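Local coordinates for protein porin (PDB 5DL7) that forms a beta-barrel in the outer membrane of Acinetobacter baumannii, probably acts as a porin for small molecules and may take part in vanillate trafficking, at residues N184-R188 and D311-K315; D245-F249 and S301-L305; V262-S268 and M285-T291. All coordinates share one frame; numbering follows the deposited sequence.

Overall arrangement
Residues 184-188 come first along the chain, in the loop between the short strands 181-182 and 193-194. Several strands later comes strand 240-253, with 245-249, then the hairpin of strands 263-275 and 278-288. The long loop after that hairpin carries 301-305 and 311-315. The three contacts nest without crossing. Contact 3 is innermost and zips up the hairpin. Contact 2 encloses it, laying 301-305 on strand 240-253. Contact 1 spans the longest stretch of chain and joins the 184-188 loop to the long loop after strand 278-288. Backbone bonds from Arg-247 and Phe-249 to the next strand tie contact 2 to contact 3. Ser-301 and Ser-313, probably hydrogen-bonded, link contact 2 to contact 1.

Contact 1: residues N184-R188 and D311-K315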
loop_
_atom_site.group_PDB
_atom_site.type_symbol
_atom_site.label_atom_id
_atom_site.label_comp_id
_atom_site.label_asym_id
_atom_site.label_seq_id
_atom_site.Cartn_x
_atom_site.Cartn_y
_atom_site.Cartn_z
ATOM N N ASN A 184 10.563 10.973 -5.767
ATOM C CA ASN A 184 11.598 10.598 -6.776
ATOM C C ASN A 184 12.371 9.444 -6.171
ATOM O O ASN A 184 13.182 9.614 -5.299
ATOM C CB ASN A 184 12.448 11.812 -7.094
ATOM C CG ASN A 184 13.229 11.628 -8.432
ATOM O OD1 ASN A 184 12.784 10.760 -9.229
ATOM N ND2 ASN A 184 14.265 12.367 -8.608
ATOM N N ILE A 185 12.084 8.255 -6.556
ATOM C CA ILE A 185 12.678 7.047 -5.962
ATOM C C ILE A 185 13.938 6.686 -6.771
ATOM O O ILE A 185 13.789 6.550 -8.029
ATOM C CB ILE A 185 11.661 5.922 -5.970
ATOM C CG1 ILE A 185 10.518 6.333 -5.007
ATOM C CG2 ILE A 185 12.275 4.620 -5.536
ATOM C CD1 ILE A 185 9.323 5.589 -5.305
ATOM N N ASN A 186 15.103 6.574 -6.138
ATOM C CA ASN A 186 16.284 6.230 -6.928
ATOM C C ASN A 186 16.526 7.120 -8.110
ATOM O O ASN A 186 17.097 6.694 -9.124
ATOM C CB ASN A 186 16.315 4.763 -7.394
ATOM C CG ASN A 186 16.149 3.768 -6.238
ATOM O OD1 ASN A 186 16.500 4.051 -5.080
ATOM N ND2 ASN A 186 15.544 2.622 -6.511
ATOM N N HIS A 187 16.241 8.439 -7.922
ATOM C CA HIS A 187 16.410 9.407 -9.003
ATOM C C HIS A 187 15.818 8.943 -10.337
ATOM O O HIS A 187 16.418 9.301 -11.412
ATOM C CB HIS A 187 17.857 9.754 -9.162
ATOM C CG HIS A 187 18.539 10.243 -7.921
ATOM N ND1 HIS A 187 18.331 11.504 -7.488
ATOM C CD2 HIS A 187 19.272 9.617 -6.910
ATOM C CE1 HIS A 187 18.959 11.736 -6.333
ATOM N NE2 HIS A 187 19.525 10.593 -5.958
ATOM N N ARG A 188 14.682 8.340 -10.275
ATOM C CA ARG A 188 13.966 7.767 -11.431
ATOM C C ARG A 188 13.572 8.807 -12.485
ATOM O O ARG A 188 13.670 8.620 -13.732
ATOM C CB ARG A 188 12.768 7.006 -10.921
ATOM C CG ARG A 188 11.938 6.256 -11.877
ATOM C CD ARG A 188 10.956 5.366 -11.070
ATOM N NE ARG A 188 11.640 4.370 -10.291
ATOM C CZ ARG A 188 11.120 3.535 -9.350
ATOM N NH1 ARG A 188 9.850 3.648 -9.041
ATOM N NH2 ARG A 188 11.754 2.706 -8.684
ATOM N N ASP A 311 10.833 -0.972 -3.723
ATOM C CA ASP A 311 9.709 -1.032 -4.628
ATOM C C ASP A 311 9.856 -1.984 -5.788
ATOM O O ASP A 311 8.802 -2.259 -6.434
ATOM C CB ASP A 311 9.215 0.335 -5.012
ATOM C CG ASP A 311 9.980 1.038 -5.966
ATOM O OD1 ASP A 311 10.958 0.551 -6.630
ATOM O OD2 ASP A 311 9.388 1.964 -6.536
ATOM N N TYR A 312 11.059 -2.441 -6.091
ATOM C CA TYR A 312 11.305 -3.413 -7.214
ATOM C C TYR A 312 10.744 -2.936 -8.535
ATOM O O TYR A 312 10.559 -3.735 -9.439
ATOM C CB TYR A 312 10.826 -4.829 -6.836
ATOM C CG TYR A 312 11.730 -5.549 -5.898
ATOM C CD1 TYR A 312 11.566 -5.408 -4.582
ATOM C CD2 TYR A 312 12.622 -6.430 -6.337
ATOM C CE1 TYR A 312 12.430 -6.028 -3.650
ATOM C CE2 TYR A 312 13.480 -7.097 -5.494
ATOM C CZ TYR A 312 13.377 -6.912 -4.154
ATOM O OH TYR A 312 14.248 -7.499 -3.240
ATOM N N SER A 313 10.633 -1.600 -8.730
ATOM C CA SER A 313 9.945 -0.981 -9.863
ATOM C C SER A 313 10.863 -0.083 -10.713
ATOM O O SER A 313 10.337 0.870 -11.394
ATOM C CB SER A 313 8.643 -0.242 -9.393
ATOM O OG SER A 313 7.755 -1.198 -8.688
ATOM N N ASN A 314 12.164 -0.345 -10.692
ATOM C CA ASN A 314 13.133 0.491 -11.420
ATOM C C ASN A 314 13.058 0.274 -12.896
ATOM O O ASN A 314 12.564 -0.803 -13.390
ATOM C CB ASN A 314 14.501 0.141 -10.897
ATOM C CG ASN A 314 14.655 0.568 -9.463
ATOM O OD1 ASN A 314 14.709 1.778 -9.170
ATOM N ND2 ASN A 314 14.633 -0.358 -8.497
ATOM N N LYS A 315 13.608 1.230 -13.640
ATOM C CA LYS A 315 13.799 1.160 -15.091
ATOM C C LYS A 315 14.518 -0.197 -15.447
ATOM O O LYS A 315 15.561 -0.575 -14.885
ATOM C CB LYS A 315 14.593 2.345 -15.600
ATOM C CG LYS A 315 14.677 2.313 -17.121
ATOM C CD LYS A 315 15.760 2.842 -17.882
ATOM C CE LYS A 315 15.759 2.686 -19.381
ATOM N NZ LYS A 315 16.634 1.713 -19.860
HETATM O O HOH W 1 13.753 0.343 -5.791
HETATM O O HOH W 2 14.349 3.286 -11.541
#
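Arg-188 and Asp-311 approach from opposite directions and meet end-on. Their guanidinium and carboxylate planes are nearly coplanar, 20° apart. NH1 of Arg-188 lies 3.1 Å from Asp-311 OD2, on its syn lone pair. NH2 of Arg-188 reaches Asp-311 OD1 at 3.1 Å, and bonds OD2 at a longer 3.3 Å. The arginine chain leaves with CG anti to the backbone N and bends at chi3 (-64°), which turns its end onto the acid. Asn-314 comes in across this pair. Its amide stands almost perpendicular to the guanidinium, and its OD1 takes NH2 of Arg-188 from above the carbonyl plane at 3.1 Å. A second donor reaches the same oxygen: Asn-186 ND2, at 2.9 Å, nearly straight and on a lone pair. The ND2 of Asn-314 bonds to Glu-317. Ser-313 O lies over one face of the guanidinium, and Ile-185 CB over the other. Water 1 bridges Asp-311 OD1 and Asn-314 ND2, while water 2 joins Arg-188 NE to Asn-314 OD1 and Lys-315 N. Asp-311 OD1 also accepts from Ser-313 N in an Asx turn. Leu-293 O takes a further bond from Arg-188 NH1. The pair joins the loop between strands 181-182 and 193-194 to the long loop before strand 318-327 of this OprD-family barrel. Its charges are buried and met on several sides, which would be expected to keep both residues ionised.

Contact 2: residues D245-F249 and S301-L305; sequences DVRFF and SPVVL
Pro-302 O receives NH1 of Arg-247 at 3.0 Å, the one hydrogen bond between these segments. The oxygen lies in the guanidinium plane, but the donor sits above the plane of the proline carbonyl. Val-303 O is also close to NH1, at a poor angle for a bond. Arg-247 reaches over because its chain is extended from CG to NE, with CG anti to the carbonyl carbon (chi1 -60°). The other edge of the guanidinium is held by Asp-245, two residues back on the same strand. This grip is side-on: NE meets OD1 at 3.1 Å and NH2 meets OD2 at 2.9 Å. All three nitrogens therefore have an acceptor, and the group's rotation is fixed. Val-304 CA lies over one face of it, off centre. Val-304 CG2 also packs against the carboxylate carbon CG of Asp-245 at 3.8 Å, the two side chains running in opposite senses. At the other end the contact is apolar. The Phe-249 ring tip CZ comes to 3.5 Å from Pro-302 CG, and its CE1 makes a looser contact with Val-303 CG1. Here the inward side chains of a barrel strand receive a loop. Strand 240-253 runs between strands 223-235 and 263-275. Phe-227 on the first of these meets Phe-249 edge-to-face. Val-303, whose side chain points away from 245-249, settles on His-266 of the second and on Met-285 of strand 278-288.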
loop_
_atom_site.group_PDB
_atom_site.type_symbol
_atom_site.label_atom_id
_atom_site.label_comp_id
_atom_site.label_asym_id
_atom_site.label_seq_id
_atom_site.Cartn_x
_atom_site.Cartn_y
_atom_site.Cartn_z
ATOM N N ASP A 245 -2.918 -12.982 -10.084
ATOM C CA ASP A 245 -3.075 -11.550 -9.967
ATOM C C ASP A 245 -2.103 -10.959 -10.951
ATOM O O ASP A 245 -0.870 -11.132 -10.758
ATOM C CB ASP A 245 -2.679 -11.119 -8.591
ATOM C CG ASP A 245 -2.959 -9.568 -8.275
ATOM O OD1 ASP A 245 -3.149 -8.760 -9.142
ATOM O OD2 ASP A 245 -3.316 -9.324 -7.087
ATOM N N VAL A 246 -2.623 -10.245 -11.938
ATOM C CA VAL A 246 -1.798 -9.725 -13.017
ATOM C C VAL A 246 -2.114 -8.259 -13.168
ATOM O O VAL A 246 -3.273 -7.858 -13.155
ATOM C CB VAL A 246 -2.024 -10.475 -14.369
ATOM C CG1 VAL A 246 -1.390 -9.818 -15.561
ATOM C CG2 VAL A 246 -1.611 -11.936 -14.292
ATOM N N ARG A 247 -1.057 -7.466 -13.323
ATOM C CA ARG A 247 -1.198 -5.975 -13.362
ATOM C C ARG A 247 -0.340 -5.410 -14.444
ATOM O O ARG A 247 0.870 -5.745 -14.528
ATOM C CB ARG A 247 -0.820 -5.355 -12.016
ATOM C CG ARG A 247 -1.706 -5.862 -10.898
ATOM C CD ARG A 247 -1.345 -5.173 -9.559
ATOM N NE ARG A 247 -1.952 -5.998 -8.446
ATOM C CZ ARG A 247 -1.838 -5.801 -7.174
ATOM N NH1 ARG A 247 -1.132 -4.831 -6.715
ATOM N NH2 ARG A 247 -2.415 -6.653 -6.313
ATOM N N PHE A 248 -0.943 -4.574 -15.285
ATOM C CA PHE A 248 -0.212 -3.884 -16.334
ATOM C C PHE A 248 -0.448 -2.405 -16.259
ATOM O O PHE A 248 -1.613 -1.929 -16.118
ATOM C CB PHE A 248 -0.798 -4.310 -17.672
ATOM C CG PHE A 248 -0.253 -3.561 -18.830
ATOM C CD1 PHE A 248 1.087 -3.674 -19.196
ATOM C CD2 PHE A 248 -1.031 -2.672 -19.537
ATOM C CE1 PHE A 248 1.526 -2.958 -20.381
ATOM C CE2 PHE A 248 -0.518 -1.910 -20.664
ATOM C CZ PHE A 248 0.736 -2.076 -21.021
ATOM N N PHE A 249 0.661 -1.642 -16.277
ATOM C CA PHE A 249 0.647 -0.152 -16.289
ATOM C C PHE A 249 1.263 0.376 -17.521
ATOM O O PHE A 249 2.305 -0.145 -17.959
ATOM C CB PHE A 249 1.371 0.389 -14.985
ATOM C CG PHE A 249 0.727 0.064 -13.707
ATOM C CD1 PHE A 249 1.069 -1.111 -13.098
ATOM C CD2 PHE A 249 -0.113 0.925 -13.131
ATOM C CE1 PHE A 249 0.531 -1.510 -11.873
ATOM C CE2 PHE A 249 -0.665 0.583 -11.858
ATOM C CZ PHE A 249 -0.331 -0.632 -11.264
ATOM N N SER A 301 4.848 1.174 -4.350
ATOM C CA SER A 301 4.490 0.865 -5.781
ATOM C C SER A 301 3.286 -0.014 -5.897
ATOM O O SER A 301 3.034 -0.916 -5.040
ATOM C CB SER A 301 5.721 0.098 -6.392
ATOM O OG SER A 301 5.365 -0.291 -7.728
ATOM N N PRO A 302 2.441 0.224 -6.846
ATOM C CA PRO A 302 1.197 -0.504 -7.053
ATOM C C PRO A 302 1.250 -1.858 -7.730
ATOM O O PRO A 302 0.232 -2.472 -7.964
ATOM C CB PRO A 302 0.322 0.480 -7.832
ATOM C CG PRO A 302 1.328 1.070 -8.738
ATOM C CD PRO A 302 2.520 1.371 -7.789
ATOM N N VAL A 303 2.459 -2.334 -7.964
ATOM C CA VAL A 303 2.675 -3.608 -8.670
ATOM C C VAL A 303 2.412 -4.782 -7.760
ATOM O O VAL A 303 2.211 -4.671 -6.578
ATOM C CB VAL A 303 4.142 -3.596 -9.205
ATOM C CG1 VAL A 303 4.453 -2.430 -10.134
ATOM C CG2 VAL A 303 5.133 -3.698 -8.090
ATOM N N VAL A 304 2.369 -5.967 -8.375
ATOM C CA VAL A 304 1.869 -7.085 -7.621
ATOM C C VAL A 304 2.697 -7.490 -6.461
ATOM O O VAL A 304 2.209 -8.005 -5.483
ATOM C CB VAL A 304 1.531 -8.286 -8.562
ATOM C CG1 VAL A 304 2.692 -9.003 -8.960
ATOM C CG2 VAL A 304 0.812 -9.399 -7.756
ATOM N N LEU A 305 3.980 -7.427 -6.643
ATOM C CA LEU A 305 4.947 -7.865 -5.552
ATOM C C LEU A 305 5.141 -6.668 -4.638
ATOM O O LEU A 305 5.649 -5.608 -5.074
ATOM C CB LEU A 305 6.268 -8.449 -6.141
ATOM C CG LEU A 305 6.113 -9.518 -7.155
ATOM C CD1 LEU A 305 7.488 -10.013 -7.560
ATOM C CD2 LEU A 305 5.291 -10.653 -6.496
#

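Contact 3: residues V262-S268 and M285-T291; sequences VDNRHIS and MQSFGST. With C8E ((hydroxyethyloxy)tri(ethyloxy)octane), chain L.
Residues 262-268 and 285-291 face each other across a beta hairpin of the barrel wall, with strand directions 166° apart. Arg-265 and Phe-288 form one hydrogen-bonded pair, and Ile-267 and Gln-286 the next. The close packing is on the face of His-266, Ser-268, Met-285 and Ser-287. There Met-285 CG presses on Ser-268 CB at 3.4 Å, tighter than usual, and its SD lies at the edge of the His-266 ring. Ser-268 OG bonds to Val-304 N, in the loop that covers this face. The opposite face, with Arg-265, Ile-267, Gln-286 and Phe-288, is partly exposed and carries a bound detergent molecule. Ile-267 CG2 touches the edge of the Phe-288 ring, while the detergent chain runs past that ring and around Arg-265. Bends at chi2 (67°) and chi3 (62°) curl the arginine toward the detergent; NE bonds O12 at 2.9 Å and NH1 bonds O21 at 2.8 Å. Toward the open end of the hairpin, past the Arg-265 and Phe-288 pair, side-chain bonds take over, beside the calcium ligands Glu-253 and Glu-261. Asn-264 ND2 donates to Thr-291 O at 2.9 Å and weakly to Ser-287 OG. Thr-291 OG1 accepts the backbone N of Asp-263 at 3.0 Å. Asp-263 divides its carboxylate: OD1 takes NH2 of Arg-265, whereas OD2 receives Ser-290 N at 2.9 Å. Detergent O21 also bonds Asp-263 OD2, at 2.6 Å.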
loop_
_atom_site.group_PDB
_atom_site.type_symbol
_atom_site.label_atom_id
_atom_site.label_comp_id
_atom_site.label_asym_id
_atom_site.label_seq_id
_atom_site.Cartn_x
_atom_site.Cartn_y
_atom_site.Cartn_z
ATOM N N VAL A 262 8.551 10.600 -19.025
ATOM C CA VAL A 262 8.008 9.435 -18.358
ATOM C C VAL A 262 7.628 8.482 -19.472
ATOM O O VAL A 262 6.871 8.837 -20.355
ATOM C CB VAL A 262 6.735 9.797 -17.509
ATOM C CG1 VAL A 262 6.103 8.529 -16.910
ATOM C CG2 VAL A 262 7.039 10.832 -16.451
ATOM N N ASP A 263 8.110 7.309 -19.418
ATOM C CA ASP A 263 7.955 6.307 -20.555
ATOM C C ASP A 263 8.112 4.898 -19.987
ATOM O O ASP A 263 9.188 4.408 -19.832
ATOM C CB ASP A 263 8.971 6.634 -21.694
ATOM C CG ASP A 263 8.883 5.585 -22.754
ATOM O OD1 ASP A 263 7.725 5.505 -23.290
ATOM O OD2 ASP A 263 9.815 4.903 -23.220
ATOM N N ASN A 264 6.990 4.318 -19.569
ATOM C CA ASN A 264 7.073 3.056 -18.874
ATOM C C ASN A 264 5.856 2.166 -19.205
ATOM O O ASN A 264 4.745 2.640 -19.217
ATOM C CB ASN A 264 7.108 3.313 -17.355
ATOM C CG ASN A 264 7.243 2.024 -16.611
ATOM O OD1 ASN A 264 6.257 1.454 -16.091
ATOM N ND2 ASN A 264 8.510 1.562 -16.450
ATOM N N ARG A 265 6.169 0.930 -19.408
ATOM C CA ARG A 265 5.152 -0.154 -19.268
ATOM C C ARG A 265 5.633 -1.046 -18.221
ATOM O O ARG A 265 6.826 -1.364 -18.145
ATOM C CB ARG A 265 4.980 -0.998 -20.567
ATOM C CG ARG A 265 4.162 -0.329 -21.637
ATOM C CD ARG A 265 4.749 0.889 -22.275
ATOM N NE ARG A 265 5.963 0.573 -22.945
ATOM C CZ ARG A 265 6.908 1.426 -23.340
ATOM N NH1 ARG A 265 8.047 0.992 -23.913
ATOM N NH2 ARG A 265 6.754 2.684 -22.990
ATOM N N HIS A 266 4.741 -1.520 -17.353
ATOM C CA HIS A 266 5.149 -2.404 -16.284
ATOM C C HIS A 266 4.165 -3.600 -16.187
ATOM O O HIS A 266 2.943 -3.337 -16.131
ATOM C CB HIS A 266 5.197 -1.637 -14.939
ATOM C CG HIS A 266 5.941 -2.423 -13.903
ATOM N ND1 HIS A 266 5.356 -3.430 -13.201
ATOM C CD2 HIS A 266 7.268 -2.396 -13.526
ATOM C CE1 HIS A 266 6.304 -4.021 -12.481
ATOM N NE2 HIS A 266 7.460 -3.418 -12.682
ATOM N N ILE A 267 4.716 -4.805 -16.226
ATOM C CA ILE A 267 3.818 -5.997 -16.128
ATOM C C ILE A 267 4.255 -6.681 -14.908
ATOM O O ILE A 267 5.449 -6.812 -14.618
ATOM C CB ILE A 267 3.965 -6.814 -17.453
ATOM C CG1 ILE A 267 3.061 -7.989 -17.387
ATOM C CG2 ILE A 267 5.351 -7.346 -17.495
ATOM C CD1 ILE A 267 1.603 -7.567 -17.391
ATOM N N SER A 268 3.297 -7.198 -14.126
ATOM C CA SER A 268 3.589 -8.030 -12.960
ATOM C C SER A 268 2.532 -9.091 -12.793
ATOM O O SER A 268 1.358 -8.875 -13.148
ATOM C CB SER A 268 3.781 -7.187 -11.735
ATOM O OG SER A 268 2.691 -6.371 -11.342
ATOM N N MET A 285 8.039 -9.846 -12.588
ATOM C CA MET A 285 7.785 -8.485 -13.000
ATOM C C MET A 285 8.786 -8.051 -14.020
ATOM O O MET A 285 9.917 -8.469 -13.983
ATOM C CB MET A 285 7.722 -7.457 -11.850
ATOM C CG MET A 285 6.947 -7.896 -10.617
ATOM S SD MET A 285 6.437 -6.581 -9.533
ATOM C CE MET A 285 8.024 -6.046 -8.859
ATOM N N GLN A 286 8.349 -7.141 -14.862
ATOM C CA GLN A 286 9.299 -6.442 -15.730
ATOM C C GLN A 286 8.883 -5.058 -16.143
ATOM O O GLN A 286 7.733 -4.809 -16.492
ATOM C CB GLN A 286 9.559 -7.294 -17.003
ATOM C CG GLN A 286 10.568 -6.748 -17.993
ATOM C CD GLN A 286 10.971 -7.734 -19.100
ATOM O OE1 GLN A 286 10.642 -8.905 -19.026
ATOM N NE2 GLN A 286 11.841 -7.275 -20.008
ATOM N N SER A 287 9.848 -4.131 -16.054
ATOM C CA SER A 287 9.704 -2.848 -16.581
ATOM C C SER A 287 10.207 -2.673 -17.964
ATOM O O SER A 287 11.321 -3.137 -18.289
ATOM C CB SER A 287 10.479 -1.900 -15.589
ATOM O OG SER A 287 10.288 -0.570 -15.936
ATOM N N PHE A 288 9.473 -1.898 -18.772
ATOM C CA PHE A 288 9.886 -1.586 -20.137
ATOM C C PHE A 288 9.827 -0.082 -20.366
ATOM O O PHE A 288 8.945 0.556 -19.854
ATOM C CB PHE A 288 8.922 -2.177 -21.214
ATOM C CG PHE A 288 8.771 -3.694 -21.066
ATOM C CD1 PHE A 288 7.891 -4.226 -20.187
ATOM C CD2 PHE A 288 9.621 -4.551 -21.883
ATOM C CE1 PHE A 288 7.812 -5.621 -20.035
ATOM C CE2 PHE A 288 9.406 -5.936 -21.866
ATOM C CZ PHE A 288 8.499 -6.430 -20.926
ATOM N N GLY A 289 10.710 0.430 -21.255
ATOM C CA GLY A 289 10.630 1.844 -21.562
ATOM C C GLY A 289 11.781 2.681 -20.985
ATOM O O GLY A 289 12.631 2.111 -20.355
ATOM N N SER A 290 11.782 3.935 -21.355
ATOM C CA SER A 290 12.933 4.849 -20.963
ATOM C C SER A 290 13.037 5.159 -19.486
ATOM O O SER A 290 14.115 5.614 -19.051
ATOM C CB SER A 290 12.803 6.211 -21.682
ATOM O OG SER A 290 12.794 5.953 -23.054
ATOM N N THR A 291 12.022 4.952 -18.724
ATOM C CA THR A 291 11.974 5.189 -17.283
ATOM C C THR A 291 11.463 4.108 -16.484
ATOM O O THR A 291 10.754 3.227 -17.035
ATOM C CB THR A 291 11.251 6.539 -16.968
ATOM O OG1 THR A 291 9.759 6.371 -17.074
ATOM C CG2 THR A 291 11.671 7.684 -17.802
HETATM C C11 C8E L . 5.553 -1.815 -25.778
HETATM O O12 C8E L . 6.130 -1.904 -24.392
HETATM C C13 C8E L . 6.799 -3.124 -24.192
HETATM C C14 C8E L . 8.099 -3.082 -24.998
HETATM O O15 C8E L . 8.848 -1.807 -24.852
HETATM C C16 C8E L . 10.142 -2.068 -25.356
HETATM C C17 C8E L . 10.988 -0.853 -25.081
HETATM O O18 C8E L . 10.429 0.216 -25.848
HETATM C C19 C8E L . 11.236 1.412 -25.706
HETATM C C20 C8E L . 10.454 2.639 -26.095
HETATM O O21 C8E L . 9.543 3.135 -25.049
#